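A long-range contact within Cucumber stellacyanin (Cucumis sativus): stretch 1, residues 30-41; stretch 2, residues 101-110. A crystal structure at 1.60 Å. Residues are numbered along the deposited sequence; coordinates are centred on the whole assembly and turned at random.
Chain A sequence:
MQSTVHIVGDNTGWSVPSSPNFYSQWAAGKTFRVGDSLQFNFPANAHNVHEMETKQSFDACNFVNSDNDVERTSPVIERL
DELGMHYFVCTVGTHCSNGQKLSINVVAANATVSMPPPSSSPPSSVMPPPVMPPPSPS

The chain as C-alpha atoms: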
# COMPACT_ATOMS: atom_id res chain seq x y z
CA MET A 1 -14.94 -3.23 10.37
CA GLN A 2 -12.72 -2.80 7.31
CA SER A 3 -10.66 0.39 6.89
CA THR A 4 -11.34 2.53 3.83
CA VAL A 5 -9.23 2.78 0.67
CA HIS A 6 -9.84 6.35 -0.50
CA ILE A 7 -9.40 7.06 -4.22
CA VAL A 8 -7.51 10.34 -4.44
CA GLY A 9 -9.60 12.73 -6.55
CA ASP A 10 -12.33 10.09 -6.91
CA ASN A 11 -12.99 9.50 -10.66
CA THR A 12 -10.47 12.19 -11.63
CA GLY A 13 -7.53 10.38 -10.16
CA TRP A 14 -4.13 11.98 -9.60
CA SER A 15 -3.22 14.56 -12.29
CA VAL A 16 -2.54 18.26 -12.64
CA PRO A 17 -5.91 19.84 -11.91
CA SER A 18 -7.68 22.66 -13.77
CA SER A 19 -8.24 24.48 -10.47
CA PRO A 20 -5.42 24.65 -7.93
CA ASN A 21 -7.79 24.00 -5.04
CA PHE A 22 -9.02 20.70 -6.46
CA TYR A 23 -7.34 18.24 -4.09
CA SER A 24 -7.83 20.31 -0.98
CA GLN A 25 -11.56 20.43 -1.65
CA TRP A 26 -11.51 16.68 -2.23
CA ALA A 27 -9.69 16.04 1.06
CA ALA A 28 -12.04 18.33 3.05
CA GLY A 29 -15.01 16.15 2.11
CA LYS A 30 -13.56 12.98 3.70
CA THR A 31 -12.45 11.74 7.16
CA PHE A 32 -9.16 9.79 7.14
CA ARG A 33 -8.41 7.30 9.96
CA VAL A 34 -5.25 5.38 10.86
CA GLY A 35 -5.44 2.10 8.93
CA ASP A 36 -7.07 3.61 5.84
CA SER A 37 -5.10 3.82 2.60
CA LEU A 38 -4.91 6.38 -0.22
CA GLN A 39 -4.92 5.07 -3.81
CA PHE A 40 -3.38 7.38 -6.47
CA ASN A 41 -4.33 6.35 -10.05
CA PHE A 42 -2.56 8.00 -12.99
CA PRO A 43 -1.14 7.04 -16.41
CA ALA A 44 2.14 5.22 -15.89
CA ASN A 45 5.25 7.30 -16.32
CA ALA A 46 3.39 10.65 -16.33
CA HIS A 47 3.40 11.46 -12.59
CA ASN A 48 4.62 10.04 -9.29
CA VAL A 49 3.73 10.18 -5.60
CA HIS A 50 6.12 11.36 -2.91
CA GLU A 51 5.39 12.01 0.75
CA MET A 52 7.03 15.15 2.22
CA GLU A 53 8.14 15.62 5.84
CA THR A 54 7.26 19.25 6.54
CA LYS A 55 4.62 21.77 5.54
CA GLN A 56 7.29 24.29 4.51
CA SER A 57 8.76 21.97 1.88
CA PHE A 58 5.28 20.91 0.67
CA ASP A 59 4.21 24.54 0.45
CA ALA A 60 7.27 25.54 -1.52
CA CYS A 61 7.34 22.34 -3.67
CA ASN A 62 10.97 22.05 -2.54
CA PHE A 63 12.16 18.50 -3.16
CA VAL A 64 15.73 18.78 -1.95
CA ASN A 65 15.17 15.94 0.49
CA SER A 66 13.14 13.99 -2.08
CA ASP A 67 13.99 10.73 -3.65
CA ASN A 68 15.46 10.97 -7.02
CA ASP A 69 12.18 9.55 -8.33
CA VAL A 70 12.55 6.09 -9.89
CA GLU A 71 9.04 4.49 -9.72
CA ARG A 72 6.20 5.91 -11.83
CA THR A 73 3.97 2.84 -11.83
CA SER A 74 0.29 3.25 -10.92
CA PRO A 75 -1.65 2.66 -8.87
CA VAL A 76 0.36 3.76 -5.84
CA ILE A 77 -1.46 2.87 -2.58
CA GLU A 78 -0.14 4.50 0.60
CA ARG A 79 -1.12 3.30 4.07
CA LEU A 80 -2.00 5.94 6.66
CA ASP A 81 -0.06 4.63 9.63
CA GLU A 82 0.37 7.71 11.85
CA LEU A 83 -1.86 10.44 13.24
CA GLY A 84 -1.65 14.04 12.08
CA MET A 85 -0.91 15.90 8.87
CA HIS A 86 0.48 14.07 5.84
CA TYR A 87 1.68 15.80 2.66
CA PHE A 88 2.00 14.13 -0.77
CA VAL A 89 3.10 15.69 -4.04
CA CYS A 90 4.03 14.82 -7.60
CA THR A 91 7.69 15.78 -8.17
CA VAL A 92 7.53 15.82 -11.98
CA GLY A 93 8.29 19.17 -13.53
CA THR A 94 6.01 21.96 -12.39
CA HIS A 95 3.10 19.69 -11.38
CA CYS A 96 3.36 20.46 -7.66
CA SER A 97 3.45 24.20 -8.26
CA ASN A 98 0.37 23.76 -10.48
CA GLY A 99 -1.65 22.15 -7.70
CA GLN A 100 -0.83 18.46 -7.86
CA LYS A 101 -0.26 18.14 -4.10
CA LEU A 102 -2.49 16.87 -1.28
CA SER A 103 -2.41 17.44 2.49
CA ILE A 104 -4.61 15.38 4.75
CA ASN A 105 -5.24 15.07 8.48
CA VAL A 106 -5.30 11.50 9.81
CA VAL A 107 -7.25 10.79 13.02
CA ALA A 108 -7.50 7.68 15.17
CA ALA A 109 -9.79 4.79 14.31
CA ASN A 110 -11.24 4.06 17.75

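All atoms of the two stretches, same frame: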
# COMPACT_ATOMS: atom_id res chain seq x y z
N LYS A 30 -13.74 14.36 3.19
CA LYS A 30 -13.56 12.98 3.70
C LYS A 30 -13.04 13.04 5.17
O LYS A 30 -12.53 14.05 5.60
CB LYS A 30 -12.35 12.34 2.95
CG LYS A 30 -12.51 12.41 1.44
CD LYS A 30 -13.53 11.45 0.95
CE LYS A 30 -13.57 11.41 -0.60
NZ LYS A 30 -14.25 10.12 -1.01
N THR A 31 -13.12 11.87 5.82
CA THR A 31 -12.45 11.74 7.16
C THR A 31 -11.43 10.59 7.02
O THR A 31 -11.82 9.54 6.47
CB THR A 31 -13.48 11.36 8.22
OG1 THR A 31 -14.31 12.50 8.45
CG2 THR A 31 -12.84 10.99 9.55
N PHE A 32 -10.19 10.83 7.36
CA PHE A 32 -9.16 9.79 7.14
C PHE A 32 -8.74 9.21 8.50
O PHE A 32 -8.38 10.01 9.36
CB PHE A 32 -7.91 10.49 6.52
CG PHE A 32 -8.25 11.09 5.15
CD1 PHE A 32 -8.35 10.28 4.04
CD2 PHE A 32 -8.50 12.45 5.04
CE1 PHE A 32 -8.68 10.84 2.81
CE2 PHE A 32 -8.85 13.01 3.80
CZ PHE A 32 -8.94 12.19 2.69
N ARG A 33 -8.77 7.91 8.64
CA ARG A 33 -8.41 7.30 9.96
C ARG A 33 -7.21 6.38 9.81
O ARG A 33 -7.03 5.77 8.74
CB ARG A 33 -9.60 6.43 10.41
CG ARG A 33 -10.86 7.26 10.68
CD ARG A 33 -11.99 6.34 11.16
NE ARG A 33 -13.21 7.10 11.39
CZ ARG A 33 -13.45 7.81 12.49
NH1 ARG A 33 -12.47 8.07 13.36
NH2 ARG A 33 -14.68 8.25 12.79
N VAL A 34 -6.44 6.25 10.87
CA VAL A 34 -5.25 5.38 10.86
C VAL A 34 -5.70 4.01 10.38
O VAL A 34 -6.78 3.56 10.75
CB VAL A 34 -4.69 5.24 12.31
CG1 VAL A 34 -3.66 4.14 12.37
CG2 VAL A 34 -4.07 6.57 12.73
N GLY A 35 -4.95 3.38 9.47
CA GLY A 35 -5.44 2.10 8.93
C GLY A 35 -6.01 2.26 7.54
O GLY A 35 -6.05 1.33 6.73
N ASP A 36 -6.50 3.47 7.22
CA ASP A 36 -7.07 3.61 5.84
C ASP A 36 -5.84 3.72 4.89
O ASP A 36 -4.74 3.92 5.31
CB ASP A 36 -7.71 5.05 5.78
CG ASP A 36 -9.06 5.07 6.45
OD1 ASP A 36 -9.52 4.01 6.93
OD2 ASP A 36 -9.68 6.16 6.54
N SER A 37 -6.20 3.65 3.59
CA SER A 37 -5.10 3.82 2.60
C SER A 37 -5.58 4.86 1.56
O SER A 37 -6.76 5.14 1.45
CB SER A 37 -4.98 2.44 1.84
OG SER A 37 -4.43 1.47 2.74
N LEU A 38 -4.59 5.37 0.82
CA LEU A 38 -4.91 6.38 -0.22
C LEU A 38 -4.40 5.70 -1.56
O LEU A 38 -3.27 5.27 -1.55
CB LEU A 38 -3.94 7.56 -0.05
CG LEU A 38 -4.22 8.56 1.04
CD1 LEU A 38 -3.29 9.77 0.90
CD2 LEU A 38 -5.69 8.99 1.00
N GLN A 39 -5.30 5.65 -2.50
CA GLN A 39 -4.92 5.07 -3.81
C GLN A 39 -4.77 6.21 -4.84
O GLN A 39 -5.76 6.92 -5.06
CB GLN A 39 -5.99 4.10 -4.30
CG GLN A 39 -5.65 3.58 -5.70
CD GLN A 39 -6.41 2.32 -6.03
OE1 GLN A 39 -6.81 1.58 -5.12
NE2 GLN A 39 -6.61 2.07 -7.32
N PHE A 40 -3.60 6.31 -5.43
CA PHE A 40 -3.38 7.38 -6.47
C PHE A 40 -3.32 6.63 -7.85
O PHE A 40 -2.49 5.75 -7.98
CB PHE A 40 -1.94 7.90 -6.24
CG PHE A 40 -1.83 8.78 -4.98
CD1 PHE A 40 -1.61 8.15 -3.75
CD2 PHE A 40 -1.91 10.14 -5.03
CE1 PHE A 40 -1.43 8.95 -2.61
CE2 PHE A 40 -1.77 10.94 -3.90
CZ PHE A 40 -1.56 10.31 -2.67
N ASN A 41 -4.24 6.99 -8.72
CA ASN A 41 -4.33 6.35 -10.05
C ASN A 41 -3.92 7.42 -11.10
O ASN A 41 -4.42 8.53 -11.10
CB ASN A 41 -5.83 6.04 -10.34
CG ASN A 41 -6.35 4.90 -9.46
OD1 ASN A 41 -5.67 3.97 -9.14
ND2 ASN A 41 -7.65 5.04 -9.13
N LYS A 101 -0.84 18.40 -5.46
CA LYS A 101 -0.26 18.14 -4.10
C LYS A 101 -1.49 17.99 -3.17
O LYS A 101 -2.58 18.48 -3.50
CB LYS A 101 0.52 19.42 -3.69
CG LYS A 101 -0.36 20.66 -3.68
CD LYS A 101 0.48 21.93 -3.71
CE LYS A 101 1.58 21.92 -2.67
NZ LYS A 101 2.20 23.31 -2.52
N LEU A 102 -1.31 17.22 -2.12
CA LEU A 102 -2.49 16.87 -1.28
C LEU A 102 -2.01 16.83 0.18
O LEU A 102 -0.97 16.30 0.50
CB LEU A 102 -2.87 15.42 -1.72
CG LEU A 102 -3.87 14.74 -0.73
CD1 LEU A 102 -5.27 15.25 -1.03
CD2 LEU A 102 -3.82 13.22 -0.96
N SER A 103 -2.76 17.51 1.06
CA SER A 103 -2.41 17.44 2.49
C SER A 103 -3.66 16.94 3.21
O SER A 103 -4.78 17.37 2.95
CB SER A 103 -2.03 18.82 3.03
OG SER A 103 -3.10 19.68 2.97
N ILE A 104 -3.43 15.94 4.08
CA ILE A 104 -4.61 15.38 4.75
C ILE A 104 -4.31 15.21 6.25
O ILE A 104 -3.18 15.11 6.66
CB ILE A 104 -4.96 14.02 4.17
CG1 ILE A 104 -3.85 12.97 4.32
CG2 ILE A 104 -5.38 14.13 2.71
CD1 ILE A 104 -4.39 11.55 4.32
N ASN A 105 -5.41 15.21 7.02
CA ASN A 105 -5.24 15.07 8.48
C ASN A 105 -5.78 13.68 8.86
O ASN A 105 -6.94 13.38 8.57
CB ASN A 105 -6.15 16.14 9.14
CG ASN A 105 -6.05 16.01 10.67
OD1 ASN A 105 -7.09 15.96 11.35
ND2 ASN A 105 -4.84 15.96 11.16
N VAL A 106 -4.92 12.85 9.43
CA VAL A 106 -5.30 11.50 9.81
C VAL A 106 -5.66 11.45 11.30
O VAL A 106 -4.88 11.92 12.14
CB VAL A 106 -4.12 10.53 9.55
CG1 VAL A 106 -4.54 9.09 9.85
CG2 VAL A 106 -3.82 10.60 8.02
N VAL A 107 -6.83 10.91 11.58
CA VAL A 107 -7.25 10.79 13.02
C VAL A 107 -7.31 9.34 13.41
O VAL A 107 -7.20 8.37 12.65
CB VAL A 107 -8.60 11.49 13.20
CG1 VAL A 107 -8.50 12.97 12.84
CG2 VAL A 107 -9.67 10.75 12.41
N ALA A 108 -7.49 9.09 14.73
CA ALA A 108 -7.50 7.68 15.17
C ALA A 108 -8.67 6.92 14.63
O ALA A 108 -9.66 7.45 14.14
CB ALA A 108 -7.60 7.70 16.73
N ALA A 109 -8.64 5.58 14.78
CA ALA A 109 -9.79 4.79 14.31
C ALA A 109 -10.77 4.51 15.41
O ALA A 109 -12.00 4.48 15.20
CB ALA A 109 -9.34 3.59 13.55
N ASN A 110 -10.29 4.32 16.65
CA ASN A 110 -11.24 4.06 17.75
C ASN A 110 -12.08 5.32 18.00
O ASN A 110 -13.31 5.18 18.15
O HOH W 1 -9.64 13.32 8.88

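Long-range contact between residues 30-41 and 101-110 of cucumber stellacyanin, which buries 577 Å² counted over both sides. Lys-30 stays out of reach of the second stretch, and Thr-31 only grazes it, its CG2 lying 4.3 Å from CG2 of Val-107. At Phe-32 the backbones draw near. Water 1 fills the gap between them, accepting a hydrogen bond from Phe-32 N (3.0 Å) and donating one to Asn-105 O (2.7 Å), so a single solvent molecule joins two groups that do not bond directly. At the other end of Phe-32 the backbones pair directly: Val-107 N donates to Phe-32 O at 2.9 Å and 174°, nearly straight. The same Phe-32 O also receives a CA-H...O contact from Val-106 CA at 3.5 Å.

Phe-32 (chi1 m), buried, is the most heavily covered residue of the contact. Ile-104 packs over one face of its ring, with CG2 3.8 Å from Phe-32 CE2 and CD1 of Ile-104 4.2 Å from the ring centroid, 20° off the normal, a CH-pi arrangement. Arg-33 pairs with Val-107 across the parallel bridge, their CA atoms 4.8 Å apart and both side chains on the same face of the sheet. Arg-33 CA approaches Val-107 O to 3.1 Å in a second CA-H...O contact. With chi2 and chi3 both t, the extended arginine brings NH1 to Ala-108 O, to which it donates at 3.0 Å, the acceptor lying at the guanidinium edge; the 142° angle makes this bond more bent than the backbone ones.

Val-34 N donates to Val-107 O at 2.9 Å, so Val-107 is held through both its amide and its carbonyl. The Val-34 side chain meets Val-106, CG2 to CG1 at 3.9 Å, while Val-34 O lies 3.8 Å from CB of Ala-109. The chain then turns away through a type II turn from Arg-33 to Asp-36, closed by Asp-36 N to Arg-33 O (2.8 Å) and braced by the Asp-36 side chain, whose OD2 accepts from Arg-33 N (2.9 Å). Gly-35 suits this turn: at its phi of 103°, a CB would jam against the carbonyl O of Val-34.

Beyond the turn, the strand that carries Leu-38 and Phe-40 runs roughly antiparallel to the one that carries Leu-102 and Ile-104 (157°), its axis no nearer than 11.3 Å, so side chains alone span the gap. Leu-38 CD1 lies 4.0 Å from both Leu-102 CD2 and Ile-104 CD1, and Phe-40 CZ reaches Leu-102 CD2 at 4.1 Å. Ser-37, Gln-39 and Asn-41 remain out of reach.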